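Cellulosomal scaffoldin (Acetivibrio cellulolyticus, PDB 4WI0) provides here the X-module and dockerin end by which a cellulase-bearing scaffoldin docks on a cohesin, while the whole protein probably also hydrolyses cellulose. Local coordinates at residues B[6-11]-B[43-48]; B[20-25]-B[131-136]; B[31-36]-B[53-58]; B[63-68]-B[91-96]. The protein carries 1 engineered substitution. One frame throughout, in Å; residues are numbered along the deposited sequence.

Overall arrangement
From the N terminus, strand 2-10 runs through the X-module until contact 1 pairs it with strand 44-50 in the three-stranded sheet, closing a loop of 31 residues. Residues 20-25 lie inside that loop, yet their partner is the calcium loop at 131-136, so contact 2 crosses contact 1 and ties the X-module to the dockerin. Contact 3 also crosses contact 1: it leaves from residues 31-36 and closes on strand 53-60 in the four-stranded sheet. Strand 67-74, next in that sheet, is led in by residues 63-68, which contact 4 joins to 91-96 at the other calcium site. Contacts 3 and 4 follow in series, both within the long span of contact 2.

Contact 1 of 4, residues B[6-11]-B[43-48]; sequences GYINPD and GYFEIK
Gly43 comes in opposite Ile8, where strands 44-48 and 6-10 begin their antiparallel pairing in the three-stranded sheet of the X-module. Gly43 O accepts the N-H of Ile8 at 2.8 Å from Ile8 N and is also approached by the CA-H of Tyr7. Ile8 O packs close on Gly43 CA, and the positive phi of Gly43 favours glycine.

Tyr44 and Tyr7 form the non-hydrogen-bonded pair. CG of Tyr44 is anti to its backbone N (chi1 179°). Its CD1 sits over one face of the Tyr7 ring near the rim, 3.5 Å from Tyr7 CZ. The ring planes are inclined at 51°, an oblique meeting rather than a stack or a T-shape. Beyond it, Tyr44 OH donates to the anti lone pair of Glu46 OE1, in the plane of the Tyr44 ring, at 2.7 Å between the two oxygens.

Phe45 pairs with Gly6 through two backbone bonds, Phe45 N to Gly6 O at 3.0 Å and Gly6 N to Phe45 O at 3.2 Å. Its CG stands between the backbone N and carbonyl carbon (chi1 67°), and the ring packs closely over Gly6, with Gly6 N above one face. Phe45 CE1 also touches Ile8 CD1 at 4.0 Å, and both side chains reach Val28 of strand 27-31. Farther on, Ile47 makes a backbone hydrogen bond with Val4.

The chemistry is thus divided by face: Phe45 and Ile8 make a buried apolar layer against the neighbouring sheet, while two partly exposed tyrosines cover the other, where the Tyr44 hydroxyl gives its hydrogen to the Glu46 carboxylate.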
loop_
_atom_site.group_PDB
_atom_site.type_symbol
_atom_site.label_atom_id
_atom_site.label_comp_id
_atom_site.label_asym_id
_atom_site.label_seq_id
_atom_site.Cartn_x
_atom_site.Cartn_y
_atom_site.Cartn_z
ATOM N N GLY B 6 25.716 -14.526 0.877
ATOM C CA GLY B 6 24.452 -14.536 0.144
ATOM C C GLY B 6 23.796 -13.177 -0.004
ATOM O O GLY B 6 24.394 -12.146 0.317
ATOM N N TYR B 7 22.558 -13.192 -0.490
ATOM C CA TYR B 7 21.786 -11.979 -0.748
ATOM C C TYR B 7 20.410 -12.029 -0.084
ATOM O O TYR B 7 19.717 -13.034 -0.175
ATOM C CB TYR B 7 21.614 -11.791 -2.257
ATOM C CG TYR B 7 22.885 -11.378 -2.940
ATOM C CD1 TYR B 7 23.819 -12.326 -3.348
ATOM C CD2 TYR B 7 23.175 -10.033 -3.157
ATOM C CE1 TYR B 7 25.000 -11.945 -3.972
ATOM C CE2 TYR B 7 24.353 -9.647 -3.777
ATOM C CZ TYR B 7 25.258 -10.607 -4.182
ATOM O OH TYR B 7 26.433 -10.224 -4.796
ATOM N N ILE B 8 20.049 -10.942 0.595
ATOM C CA ILE B 8 18.718 -10.752 1.171
ATOM C C ILE B 8 18.054 -9.595 0.408
ATOM O O ILE B 8 18.698 -8.575 0.170
ATOM C CB ILE B 8 18.782 -10.363 2.678
ATOM C CG1 ILE B 8 19.724 -11.273 3.492
ATOM C CG2 ILE B 8 17.387 -10.325 3.287
ATOM C CD1 ILE B 8 19.267 -12.702 3.678
ATOM N N ASN B 9 16.784 -9.763 0.025
ATOM C CA ASN B 9 15.968 -8.706 -0.583
ATOM C C ASN B 9 14.618 -8.621 0.145
ATOM O O ASN B 9 14.071 -9.645 0.536
ATOM C CB ASN B 9 15.643 -9.047 -2.046
ATOM C CG ASN B 9 16.712 -8.626 -3.050
ATOM O OD1 ASN B 9 16.453 -8.706 -4.249
ATOM N ND2 ASN B 9 17.898 -8.215 -2.603
ATOM N N PRO B 10 14.056 -7.408 0.296
ATOM C CA PRO B 10 12.680 -7.342 0.818
ATOM C C PRO B 10 11.690 -7.819 -0.241
ATOM O O PRO B 10 11.964 -7.659 -1.441
ATOM C CB PRO B 10 12.490 -5.852 1.108
ATOM C CG PRO B 10 13.410 -5.171 0.159
ATOM C CD PRO B 10 14.597 -6.072 -0.011
ATOM N N ASP B 11 10.567 -8.408 0.178
ATOM C CA ASP B 11 9.554 -8.875 -0.772
ATOM C C ASP B 11 8.585 -7.753 -1.201
ATOM O O ASP B 11 7.394 -7.763 -0.864
ATOM C CB ASP B 11 8.783 -10.086 -0.214
ATOM C CG ASP B 11 7.852 -10.703 -1.237
ATOM O OD1 ASP B 11 8.017 -10.438 -2.445
ATOM O OD2 ASP B 11 6.942 -11.450 -0.842
ATOM N N GLY B 43 22.234 -5.777 -0.703
ATOM C CA GLY B 43 21.641 -6.906 0.011
ATOM C C GLY B 43 22.617 -8.025 0.315
ATOM O O GLY B 43 22.210 -9.108 0.738
ATOM N N TYR B 44 23.908 -7.767 0.116
ATOM C CA TYR B 44 24.932 -8.801 0.251
ATOM C C TYR B 44 25.490 -8.899 1.670
ATOM O O TYR B 44 25.799 -7.890 2.287
ATOM C CB TYR B 44 26.075 -8.520 -0.725
ATOM C CG TYR B 44 27.191 -9.523 -0.648
ATOM C CD1 TYR B 44 27.024 -10.815 -1.142
ATOM C CD2 TYR B 44 28.411 -9.185 -0.084
ATOM C CE1 TYR B 44 28.046 -11.745 -1.069
ATOM C CE2 TYR B 44 29.443 -10.105 -0.012
ATOM C CZ TYR B 44 29.256 -11.382 -0.504
ATOM O OH TYR B 44 30.279 -12.287 -0.420
ATOM N N PHE B 45 25.641 -10.123 2.174
ATOM C CA PHE B 45 26.291 -10.355 3.466
ATOM C C PHE B 45 27.413 -11.381 3.347
ATOM O O PHE B 45 27.382 -12.252 2.465
ATOM C CB PHE B 45 25.291 -10.850 4.514
ATOM C CG PHE B 45 24.737 -12.216 4.229
ATOM C CD1 PHE B 45 23.627 -12.369 3.413
ATOM C CD2 PHE B 45 25.321 -13.347 4.783
ATOM C CE1 PHE B 45 23.113 -13.627 3.144
ATOM C CE2 PHE B 45 24.807 -14.607 4.522
ATOM C CZ PHE B 45 23.707 -14.747 3.698
ATOM N N GLU B 46 28.364 -11.298 4.276
ATOM C CA GLU B 46 29.508 -12.197 4.307
ATOM C C GLU B 46 29.924 -12.472 5.750
ATOM O O GLU B 46 30.229 -11.548 6.489
ATOM C CB GLU B 46 30.666 -11.556 3.551
ATOM C CG GLU B 46 31.619 -12.529 2.909
ATOM C CD GLU B 46 32.701 -11.800 2.156
ATOM O OE1 GLU B 46 32.536 -11.596 0.941
ATOM O OE2 GLU B 46 33.687 -11.399 2.798
ATOM N N ILE B 47 29.928 -13.738 6.146
ATOM C CA ILE B 47 30.379 -14.125 7.480
ATOM C C ILE B 47 31.584 -15.059 7.354
ATOM O O ILE B 47 31.480 -16.139 6.769
ATOM C CB ILE B 47 29.264 -14.821 8.285
ATOM C CG1 ILE B 47 27.991 -13.967 8.296
ATOM C CG2 ILE B 47 29.743 -15.088 9.710
ATOM C CD1 ILE B 47 26.730 -14.712 8.695
ATOM N N LYS B 48 32.711 -14.646 7.922
ATOM C CA LYS B 48 33.969 -15.366 7.780
ATOM C C LYS B 48 34.243 -16.249 8.987
ATOM O O LYS B 48 33.584 -16.120 10.013
ATOM C CB LYS B 48 35.115 -14.369 7.622
ATOM C CG LYS B 48 34.978 -13.455 6.412
ATOM C CD LYS B 48 36.054 -12.381 6.404
ATOM C CE LYS B 48 35.953 -11.515 5.160
ATOM N NZ LYS B 48 36.957 -10.413 5.163
#

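Contact 2 of 4, residues B[20-25]-B[131-136]; sequences PIVKAG and LNRDGA. With CA (calcium ion), chain D.
Val22 and Asn132 bring the two backbones nearest, their CA atoms 7.0 Å apart, where a short helix of the X-module (from residue 19) passes a calcium-binding loop of the EF-hand-like dockerin. No hydrogen bond joins the segments; the contact is van der Waals packing, mostly aliphatic. Arg133 adopts a positive phi (49°), and its CB points to the helix.

Ile21 CD1 rests on the aliphatic part of Arg133, 3.5 Å from Arg133 CG, the two side chains crossing at about a right angle. Val22 CG1 touches the same Arg133 CG at 3.9 Å and also meets the carbonyl O of Asn132. The Arg133 chain is bent at chi2 (-64°), and its far end is held by Asp130, whose carbonyl O accepts from NH1.

Behind this contact the loop turns its polar groups to calcium: Asn132 OD1 binds it at 2.3 Å, alongside Asp134 OD1, Ala136 O and a water, with Asp130 and Asp141 completing the site. Asp134 and Ala136 also pack against the partner protein chain. Asp134 OD1 does double duty, for besides the metal it accepts the N-H of Ala136 in an Asx turn, met from above the carboxylate plane at 3.2 Å from Ala136 N.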
loop_
_atom_site.group_PDB
_atom_site.type_symbol
_atom_site.label_atom_id
_atom_site.label_comp_id
_atom_site.label_asym_id
_atom_site.label_seq_id
_atom_site.Cartn_x
_atom_site.Cartn_y
_atom_site.Cartn_z
ATOM N N PRO B 20 18.874 0.632 -2.436
ATOM C CA PRO B 20 20.030 0.697 -1.528
ATOM C C PRO B 20 19.700 0.937 -0.050
ATOM O O PRO B 20 20.471 0.524 0.818
ATOM C CB PRO B 20 20.860 1.865 -2.086
ATOM C CG PRO B 20 19.978 2.576 -3.050
ATOM C CD PRO B 20 19.050 1.536 -3.586
ATOM N N ILE B 21 18.583 1.601 0.239
ATOM C CA ILE B 21 18.147 1.776 1.635
ATOM C C ILE B 21 17.440 0.516 2.152
ATOM O O ILE B 21 17.754 0.042 3.241
ATOM C CB ILE B 21 17.279 3.054 1.882
ATOM C CG1 ILE B 21 16.461 2.920 3.176
ATOM C CG2 ILE B 21 16.325 3.351 0.735
ATOM C CD1 ILE B 21 15.793 4.198 3.638
ATOM N N VAL B 22 16.503 -0.030 1.380
ATOM C CA VAL B 22 15.706 -1.184 1.851
ATOM C C VAL B 22 16.424 -2.537 1.804
ATOM O O VAL B 22 16.023 -3.464 2.516
ATOM C CB VAL B 22 14.356 -1.322 1.107
ATOM C CG1 VAL B 22 13.537 -0.051 1.256
ATOM C CG2 VAL B 22 14.555 -1.673 -0.360
ATOM N N LYS B 23 17.461 -2.660 0.974
ATOM C CA LYS B 23 18.244 -3.906 0.906
ATOM C C LYS B 23 19.307 -4.018 1.998
ATOM O O LYS B 23 19.739 -5.121 2.333
ATOM C CB LYS B 23 18.903 -4.070 -0.456
ATOM C CG LYS B 23 17.952 -4.517 -1.544
ATOM C CD LYS B 23 18.704 -4.693 -2.847
ATOM C CE LYS B 23 17.767 -4.966 -4.007
ATOM N NZ LYS B 23 18.526 -4.961 -5.284
ATOM N N ALA B 24 19.717 -2.881 2.542
ATOM C CA ALA B 24 20.698 -2.834 3.610
ATOM C C ALA B 24 20.042 -3.068 4.960
ATOM O O ALA B 24 18.838 -2.853 5.121
ATOM C CB ALA B 24 21.400 -1.486 3.609
ATOM N N GLY B 25 20.846 -3.513 5.921
ATOM C CA GLY B 25 20.442 -3.546 7.316
ATOM C C GLY B 25 19.816 -4.831 7.820
ATOM O O GLY B 25 19.395 -4.879 8.969
ATOM N N LEU B 131 7.215 1.572 4.672
ATOM C CA LEU B 131 7.861 0.281 4.459
ATOM C C LEU B 131 8.747 0.242 3.214
ATOM O O LEU B 131 9.858 -0.267 3.282
ATOM C CB LEU B 131 6.825 -0.850 4.398
ATOM C CG LEU B 131 6.023 -1.106 5.675
ATOM C CD1 LEU B 131 5.108 -2.311 5.517
ATOM C CD2 LEU B 131 6.952 -1.311 6.862
ATOM N N ASN B 132 8.267 0.769 2.092
ATOM C CA ASN B 132 9.072 0.777 0.860
ATOM C C ASN B 132 10.016 1.980 0.715
ATOM O O ASN B 132 10.672 2.129 -0.311
ATOM C CB ASN B 132 8.195 0.610 -0.396
ATOM C CG ASN B 132 7.246 1.783 -0.641
ATOM O OD1 ASN B 132 7.221 2.771 0.101
ATOM N ND2 ASN B 132 6.428 1.651 -1.675
ATOM N N ARG B 133 10.069 2.812 1.754
ATOM C CA ARG B 133 10.934 4.003 1.827
ATOM C C ARG B 133 10.869 4.928 0.605
ATOM O O ARG B 133 11.886 5.503 0.203
ATOM C CB ARG B 133 12.383 3.597 2.137
ATOM C CG ARG B 133 12.566 2.973 3.512
ATOM C CD ARG B 133 12.245 3.936 4.653
ATOM N NE ARG B 133 12.746 3.432 5.935
ATOM C CZ ARG B 133 12.182 2.468 6.670
ATOM N NH1 ARG B 133 11.053 1.866 6.286
ATOM N NH2 ARG B 133 12.752 2.110 7.815
ATOM N N ASP B 134 9.675 5.101 0.037
ATOM C CA ASP B 134 9.505 6.053 -1.075
ATOM C C ASP B 134 9.172 7.473 -0.601
ATOM O O ASP B 134 8.872 8.340 -1.418
ATOM C CB ASP B 134 8.473 5.559 -2.104
ATOM C CG ASP B 134 7.047 5.417 -1.534
ATOM O OD1 ASP B 134 6.787 5.725 -0.344
ATOM O OD2 ASP B 134 6.171 4.987 -2.321
ATOM N N GLY B 135 9.227 7.706 0.709
ATOM C CA GLY B 135 9.007 9.038 1.278
ATOM C C GLY B 135 7.547 9.390 1.489
ATOM O O GLY B 135 7.210 10.558 1.668
ATOM N N ALA B 136 6.687 8.376 1.465
ATOM C CA ALA B 136 5.261 8.545 1.685
ATOM C C ALA B 136 4.702 7.317 2.401
ATOM O O ALA B 136 5.250 6.220 2.292
ATOM C CB ALA B 136 4.549 8.745 0.362
HETATM CA CA CA D . 5.793 4.191 1.225
HETATM O O HOH W 1 4.153 4.381 -0.579
#

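Contact 3 of 4, residues B[31-36]-B[53-58]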
loop_
_atom_site.group_PDB
_atom_site.type_symbol
_atom_site.label_atom_id
_atom_site.label_comp_id
_atom_site.label_asym_id
_atom_site.label_seq_id
_atom_site.Cartn_x
_atom_site.Cartn_y
_atom_site.Cartn_z
ATOM N N VAL B 31 23.047 -19.284 14.017
ATOM C CA VAL B 31 22.627 -19.677 15.362
ATOM C C VAL B 31 23.559 -20.780 15.850
ATOM O O VAL B 31 23.882 -21.694 15.091
ATOM C CB VAL B 31 21.172 -20.186 15.385
ATOM C CG1 VAL B 31 20.784 -20.667 16.781
ATOM C CG2 VAL B 31 20.210 -19.097 14.925
ATOM N N GLY B 32 23.988 -20.679 17.108
ATOM C CA GLY B 32 24.943 -21.628 17.685
ATOM C C GLY B 32 26.354 -21.072 17.693
ATOM O O GLY B 32 27.213 -21.571 18.405
ATOM N N THR B 33 26.597 -20.053 16.874
ATOM C CA THR B 33 27.820 -19.274 16.929
ATOM C C THR B 33 27.452 -17.858 17.376
ATOM O O THR B 33 26.273 -17.512 17.513
ATOM C CB THR B 33 28.507 -19.203 15.551
ATOM O OG1 THR B 33 27.742 -18.368 14.671
ATOM C CG2 THR B 33 28.644 -20.590 14.926
ATOM N N THR B 34 28.465 -17.036 17.596
ATOM C CA THR B 34 28.250 -15.612 17.831
ATOM C C THR B 34 28.601 -14.835 16.572
ATOM O O THR B 34 28.992 -13.668 16.649
ATOM C CB THR B 34 29.154 -15.097 18.958
ATOM O OG1 THR B 34 30.517 -15.157 18.521
ATOM C CG2 THR B 34 28.969 -15.929 20.222
ATOM N N LYS B 35 28.473 -15.483 15.418
ATOM C CA LYS B 35 28.873 -14.885 14.158
ATOM C C LYS B 35 27.650 -14.366 13.422
ATOM O O LYS B 35 26.660 -15.089 13.246
ATOM C CB LYS B 35 29.647 -15.896 13.314
ATOM C CG LYS B 35 30.931 -16.368 13.987
ATOM C CD LYS B 35 31.922 -16.977 13.010
ATOM C CE LYS B 35 33.360 -16.770 13.470
ATOM N NZ LYS B 35 33.767 -17.689 14.569
ATOM N N SER B 36 27.733 -13.100 13.015
ATOM C CA SER B 36 26.671 -12.420 12.283
ATOM C C SER B 36 27.255 -11.503 11.210
ATOM O O SER B 36 28.475 -11.361 11.093
ATOM C CB SER B 36 25.802 -11.597 13.239
ATOM O OG SER B 36 24.944 -12.435 13.989
ATOM N N GLY B 53 29.910 -27.578 9.831
ATOM C CA GLY B 53 28.804 -28.068 10.653
ATOM C C GLY B 53 27.468 -27.703 10.033
ATOM O O GLY B 53 27.420 -27.111 8.958
ATOM N N THR B 54 26.384 -28.059 10.718
ATOM C CA THR B 54 25.027 -27.804 10.245
ATOM C C THR B 54 24.307 -26.857 11.196
ATOM O O THR B 54 24.291 -27.089 12.412
ATOM C CB THR B 54 24.207 -29.104 10.150
ATOM O OG1 THR B 54 24.921 -30.076 9.373
ATOM C CG2 THR B 54 22.857 -28.843 9.503
ATOM N N TYR B 55 23.676 -25.826 10.629
ATOM C CA TYR B 55 23.158 -24.698 11.391
ATOM C C TYR B 55 21.779 -24.257 10.944
ATOM O O TYR B 55 21.354 -24.501 9.813
ATOM C CB TYR B 55 24.080 -23.473 11.234
ATOM C CG TYR B 55 25.520 -23.694 11.616
ATOM C CD1 TYR B 55 25.930 -23.633 12.946
ATOM C CD2 TYR B 55 26.484 -23.947 10.644
ATOM C CE1 TYR B 55 27.258 -23.833 13.300
ATOM C CE2 TYR B 55 27.816 -24.150 10.987
ATOM C CZ TYR B 55 28.199 -24.088 12.311
ATOM O OH TYR B 55 29.515 -24.288 12.647
ATOM N N THR B 56 21.098 -23.572 11.853
ATOM C CA THR B 56 19.967 -22.739 11.512
ATOM C C THR B 56 20.507 -21.333 11.283
ATOM O O THR B 56 21.295 -20.845 12.082
ATOM C CB THR B 56 18.933 -22.730 12.647
ATOM O OG1 THR B 56 18.482 -24.069 12.868
ATOM C CG2 THR B 56 17.744 -21.852 12.293
ATOM N N VAL B 57 20.108 -20.699 10.183
ATOM C CA VAL B 57 20.469 -19.304 9.920
ATOM C C VAL B 57 19.246 -18.424 10.174
ATOM O O VAL B 57 18.166 -18.719 9.666
ATOM C CB VAL B 57 20.990 -19.127 8.481
ATOM C CG1 VAL B 57 21.301 -17.668 8.190
ATOM C CG2 VAL B 57 22.250 -19.968 8.285
ATOM N N LYS B 58 19.415 -17.367 10.975
ATOM C CA LYS B 58 18.304 -16.498 11.362
ATOM C C LYS B 58 18.499 -15.094 10.800
ATOM O O LYS B 58 19.585 -14.520 10.909
ATOM C CB LYS B 58 18.147 -16.431 12.881
ATOM C CG LYS B 58 16.946 -15.596 13.324
ATOM C CD LYS B 58 16.417 -15.995 14.696
ATOM C CE LYS B 58 17.342 -15.543 15.806
ATOM N NZ LYS B 58 16.774 -15.826 17.151
HETATM O O HOH W 2 22.142 -23.676 14.619
#
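Val31 loses more surface here than any other residue of the two segments, and Thr56, Tyr55 and Lys58 all touch it. It stands at the end of strand 27-31, where the antiparallel four-stranded sheet of the X-module frays and the chain turns back toward strand 34-38. One direct backbone bond remains: Val31 N gives its hydrogen to Thr56 O, 3.0 Å away, approaching nearly along the C=O axis, although the angle at the hydrogen is only 140°. The return bond is replaced by a water. It donates to Val31 O at 2.7 Å and accepts from Thr56 N at 3.0 Å, so the two strands part here while their polar groups stay satisfied.

On the side-chain level, Val31 CG2 lies anti to its own carbonyl carbon and reaches Lys58 CB, 3.9 Å off, as well as Thr56 O. The CB of Thr56 passes that of Val31, and the Thr56 side chain touches Glu68 on the next strand.

Tyr55 turns its ring edge to the same turn. Val31 O lies near the ring plane beside CD1, at 3.5 Å, and the hydroxyl is tied to the carbonyl O of Ala51. Thr33 meets the same ring obliquely; it closes an ST turn by accepting the N-H of Lys35 on OG1 and hydrogen-bonds Ile30 O through the same atom. The two side chains cross at about a right angle, with Thr33 CG2 3.9 Å from Tyr55 CE1.

Contact 4 of 4, residues B[63-68]-B[91-96]. With CA (calcium ion), chain C.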
loop_
_atom_site.group_PDB
_atom_site.type_symbol
_atom_site.label_atom_id
_atom_site.label_comp_id
_atom_site.label_asym_id
_atom_site.label_seq_id
_atom_site.Cartn_x
_atom_site.Cartn_y
_atom_site.Cartn_z
ATOM N N ASN B 63 10.796 -4.173 11.934
ATOM C CA ASN B 63 9.570 -4.155 11.127
ATOM C C ASN B 63 9.450 -5.210 10.014
ATOM O O ASN B 63 8.587 -5.077 9.140
ATOM C CB ASN B 63 9.300 -2.739 10.580
ATOM C CG ASN B 63 8.997 -1.736 11.680
ATOM O OD1 ASN B 63 8.584 -2.094 12.779
ATOM N ND2 ASN B 63 9.194 -0.458 11.376
ATOM N N TYR B 64 10.287 -6.254 10.068
ATOM C CA TYR B 64 10.201 -7.418 9.182
ATOM C C TYR B 64 9.958 -8.677 9.997
ATOM O O TYR B 64 10.436 -8.792 11.129
ATOM C CB TYR B 64 11.494 -7.621 8.395
ATOM C CG TYR B 64 11.653 -6.672 7.248
ATOM C CD1 TYR B 64 12.086 -5.380 7.461
ATOM C CD2 TYR B 64 11.355 -7.066 5.944
ATOM C CE1 TYR B 64 12.217 -4.484 6.405
ATOM C CE2 TYR B 64 11.489 -6.182 4.881
ATOM C CZ TYR B 64 11.916 -4.888 5.120
ATOM O OH TYR B 64 12.060 -3.999 4.063
ATOM N N LEU B 65 9.249 -9.630 9.403
ATOM C CA LEU B 65 8.990 -10.918 10.039
ATOM C C LEU B 65 10.277 -11.761 10.046
ATOM O O LEU B 65 10.859 -12.055 9.001
ATOM C CB LEU B 65 7.877 -11.651 9.299
ATOM C CG LEU B 65 7.357 -12.930 9.927
ATOM C CD1 LEU B 65 6.576 -12.623 11.195
ATOM C CD2 LEU B 65 6.494 -13.659 8.916
ATOM N N THR B 66 10.720 -12.118 11.240
ATOM C CA THR B 66 11.943 -12.884 11.417
ATOM C C THR B 66 11.871 -14.207 10.649
ATOM O O THR B 66 10.836 -14.870 10.632
ATOM C CB THR B 66 12.234 -13.080 12.927
ATOM O OG1 THR B 66 12.579 -11.809 13.496
ATOM C CG2 THR B 66 13.390 -14.075 13.163
ATOM N N ARG B 67 12.967 -14.559 9.982
ATOM C CA ARG B 67 13.060 -15.788 9.208
ATOM C C ARG B 67 14.114 -16.719 9.791
ATOM O O ARG B 67 15.177 -16.276 10.229
ATOM C CB ARG B 67 13.401 -15.470 7.744
ATOM C CG ARG B 67 13.456 -16.693 6.836
ATOM C CD ARG B 67 13.382 -16.317 5.366
ATOM N NE ARG B 67 13.207 -17.490 4.510
ATOM C CZ ARG B 67 12.810 -17.462 3.235
ATOM N NH1 ARG B 67 12.519 -16.316 2.624
ATOM N NH2 ARG B 67 12.686 -18.603 2.566
ATOM N N GLU B 68 13.811 -18.014 9.790
ATOM C CA GLU B 68 14.792 -19.032 10.153
ATOM C C GLU B 68 14.930 -20.024 9.005
ATOM O O GLU B 68 13.929 -20.502 8.459
ATOM C CB GLU B 68 14.393 -19.738 11.453
ATOM C CG GLU B 68 14.505 -18.836 12.671
ATOM C CD GLU B 68 14.157 -19.534 13.976
ATOM O OE1 GLU B 68 15.085 -19.928 14.709
ATOM O OE2 GLU B 68 12.958 -19.699 14.282
ATOM N N ALA B 91 8.173 -7.600 4.925
ATOM C CA ALA B 91 7.938 -6.406 5.725
ATOM C C ALA B 91 6.540 -6.430 6.340
ATOM O O ALA B 91 5.617 -7.013 5.782
ATOM C CB ALA B 91 8.085 -5.159 4.866
ATOM N N GLY B 92 6.391 -5.779 7.484
ATOM C CA GLY B 92 5.069 -5.568 8.074
ATOM C C GLY B 92 4.742 -6.312 9.357
ATOM O O GLY B 92 3.584 -6.328 9.741
ATOM N N ASP B 93 5.723 -6.950 9.999
ATOM C CA ASP B 93 5.599 -7.275 11.429
ATOM C C ASP B 93 6.191 -6.103 12.211
ATOM O O ASP B 93 7.402 -6.039 12.451
ATOM C CB ASP B 93 6.288 -8.589 11.809
ATOM C CG ASP B 93 6.087 -8.939 13.278
ATOM O OD1 ASP B 93 5.130 -8.404 13.867
ATOM O OD2 ASP B 93 6.879 -9.729 13.855
ATOM N N MET B 94 5.314 -5.187 12.609
ATOM C CA MET B 94 5.697 -3.867 13.092
ATOM C C MET B 94 6.000 -3.861 14.588
ATOM O O MET B 94 5.379 -4.594 15.357
ATOM C CB MET B 94 4.561 -2.873 12.823
ATOM C CG MET B 94 4.060 -2.849 11.388
ATOM S SD MET B 94 5.348 -2.456 10.192
ATOM C CE MET B 94 5.637 -0.746 10.609
ATOM N N ALA B 95 6.944 -3.010 14.990
ATOM C CA ALA B 95 7.205 -2.752 16.404
ATOM C C ALA B 95 6.058 -1.949 17.023
ATOM O O ALA B 95 5.888 -0.761 16.739
ATOM C CB ALA B 95 8.530 -2.027 16.586
ATOM N N ILE B 96 5.270 -2.626 17.858
ATOM C CA ILE B 96 4.112 -2.039 18.528
ATOM C C ILE B 96 4.305 -2.268 20.020
ATOM O O ILE B 96 4.457 -3.410 20.463
ATOM C CB ILE B 96 2.790 -2.697 18.076
ATOM C CG1 ILE B 96 2.642 -2.622 16.552
ATOM C CG2 ILE B 96 1.598 -2.019 18.748
ATOM C CD1 ILE B 96 1.559 -3.523 15.994
HETATM CA CA CA C . 2.826 -8.111 14.098
HETATM O O HOH W 3 9.217 -11.448 13.572
HETATM O O HOH W 4 3.701 -6.705 15.900
HETATM O O HOH W 5 0.748 -7.756 15.216
#
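Asn63 grips the 91-96 loop with two hydrogen bonds, at the junction where the X-module passes into the dockerin and its other calcium site. The backbone bond runs from Gly92 N to Asn63 O at 2.8 Å; the side-chain bond runs from Ala95 N to Asn63 OD1 at 2.9 Å, and is straight at both ends (164° at the hydrogen). Between them, the CA-H of Asn63 points at Asp93 O.

Van der Waals contacts flank these bonds. Ala91 CB lies over one face of the Tyr64 ring in a CH-pi contact, 4.0 Å from the ring centroid, while Phe26 meets that ring edge-to-face. Met94, bent at chi2 and chi3, brings CE to 3.7 Å from Asn63 CG.

Metal and water bonds make the third group. Asp93 CG lies anti to its backbone N (chi1 -177°), and the carboxylate is shared out: OD1 binds calcium at 2.3 Å, with Asp101, Ala103 and Asp108 also in the site, and OD2 accepts from Gly102 N. A calcium-bound water donates to Met94 O. A separate water links the segments, donating to Asp93 OD2 and accepting from Thr66 N, 2.9 Å from each.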